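Local coordinates for SnoaL-like domain-containing protein (Sphaerobacter thermophilus, PDB 5TGN) that is of unknown function but belongs to the SnoaL-like family of the NTF2 clan, whose cone-shaped fold commonly encloses a ligand-binding or catalytic pocket, at residues 5-8 and 9-13. Residues are numbered along the deposited sequence; the frame is centred on the assembly and turned at random.
Sequences AAID and LAREY
Ile7 CG1 meets the guanidinium of Arg11 from above, the two side chains crossing at a slant, on the first turns of helix 6-18, the N-terminal helix that packs across the curved sheet of this NTF2-like fold and opens with one half of a capping box. The van der Waals part of the contact is Ile7 CG1 over the centre of one guanidinium face, 3.5 Å from Arg11 CZ. A chi1 of -172° swings Ile7 CG1 opposite the backbone N, beside the carbonyl carbon, which carries it to the arginine, whose chain runs extended from CG to NE. Ile7 also touches Val74 of strand 73-81, where Ala6 and Ala10, one turn apart, both rest, while Leu9 packs on Val96, seating the helix against the sheet.

Charge adds a looser link: Asp8 OD1 and Arg11 NH1 form a long salt bridge of 4.0 Å, the carboxylate and guanidinium planes 46° apart. The stronger salt bridge of Arg11 runs from NE to Glu66, tying the helix to strand 60-69.

Backbone bonds start the helix at once. Leu9 N reaches Ala5 O, of the N-cap residue, at 2.9 Å. The next three amides, of Ala10, Arg11 and Glu12, hydrogen-bond to the carbonyl O atoms of Ala6, Ile7 and Asp8 in turn. At the helix start, the Asp8 carboxylate turns back: OD2 accepts a hydrogen bond from Ala5 N at 3.2 Å, on the anti side and 33° out of the carboxylate plane.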
# COMPACT_ATOMS: atom_id res chain seq x y z
N ALA A 5 23.99 13.85 10.95
CA ALA A 5 24.43 12.69 10.18
C ALA A 5 23.22 11.88 9.73
O ALA A 5 22.09 12.08 10.20
CB ALA A 5 25.39 11.83 11.00
N ALA A 6 23.47 10.94 8.82
CA ALA A 6 22.37 10.16 8.25
C ALA A 6 21.62 9.39 9.33
O ALA A 6 20.38 9.34 9.32
CB ALA A 6 22.87 9.20 7.18
N ILE A 7 22.35 8.77 10.27
CA ILE A 7 21.66 8.03 11.33
C ILE A 7 20.82 8.97 12.19
O ILE A 7 19.73 8.59 12.64
CB ILE A 7 22.65 7.20 12.16
CG1 ILE A 7 21.90 6.29 13.13
CG2 ILE A 7 23.66 8.09 12.93
CD1 ILE A 7 21.00 5.25 12.45
N ASP A 8 21.30 10.20 12.42
CA ASP A 8 20.52 11.20 13.16
C ASP A 8 19.24 11.56 12.42
O ASP A 8 18.18 11.70 13.05
CB ASP A 8 21.34 12.47 13.38
CG ASP A 8 22.60 12.22 14.21
OD1 ASP A 8 22.61 11.29 15.05
OD2 ASP A 8 23.58 12.98 14.02
N LEU A 9 19.33 11.78 11.10
CA LEU A 9 18.13 12.08 10.32
C LEU A 9 17.13 10.94 10.40
O LEU A 9 15.92 11.16 10.58
CB LEU A 9 18.50 12.36 8.85
CG LEU A 9 19.30 13.63 8.57
CD1 LEU A 9 19.82 13.65 7.13
CD2 LEU A 9 18.46 14.87 8.85
N ALA A 10 17.61 9.70 10.28
CA ALA A 10 16.71 8.55 10.30
C ALA A 10 16.00 8.45 11.65
O ALA A 10 14.78 8.27 11.71
CB ALA A 10 17.50 7.27 10.00
N ARG A 11 16.76 8.54 12.76
CA ARG A 11 16.13 8.45 14.08
C ARG A 11 15.14 9.60 14.29
O ARG A 11 14.09 9.42 14.92
CB ARG A 11 17.19 8.47 15.18
CG ARG A 11 18.11 7.24 15.29
CD ARG A 11 19.34 7.59 16.17
NE ARG A 11 20.28 6.48 16.27
CZ ARG A 11 21.56 6.60 16.60
NH1 ARG A 11 22.07 7.80 16.85
NH2 ARG A 11 22.33 5.53 16.66
N GLU A 12 15.50 10.81 13.85
CA GLU A 12 14.60 11.94 14.02
C GLU A 12 13.33 11.76 13.18
O GLU A 12 12.25 12.18 13.59
CB GLU A 12 15.29 13.25 13.65
CG GLU A 12 14.44 14.47 13.95
CD GLU A 12 14.17 14.64 15.45
OE1 GLU A 12 14.91 14.04 16.27
OE2 GLU A 12 13.20 15.34 15.81
N TYR A 13 13.46 11.17 11.99
CA TYR A 13 12.29 10.89 11.18
C TYR A 13 11.31 10.02 11.95
O TYR A 13 10.13 10.35 12.09
CB TYR A 13 12.69 10.23 9.85
CG TYR A 13 11.45 9.79 9.07
CD1 TYR A 13 10.82 10.66 8.18
CD2 TYR A 13 10.88 8.53 9.28
CE1 TYR A 13 9.66 10.27 7.49
CE2 TYR A 13 9.73 8.13 8.59
CZ TYR A 13 9.13 9.01 7.71
OH TYR A 13 7.98 8.63 7.05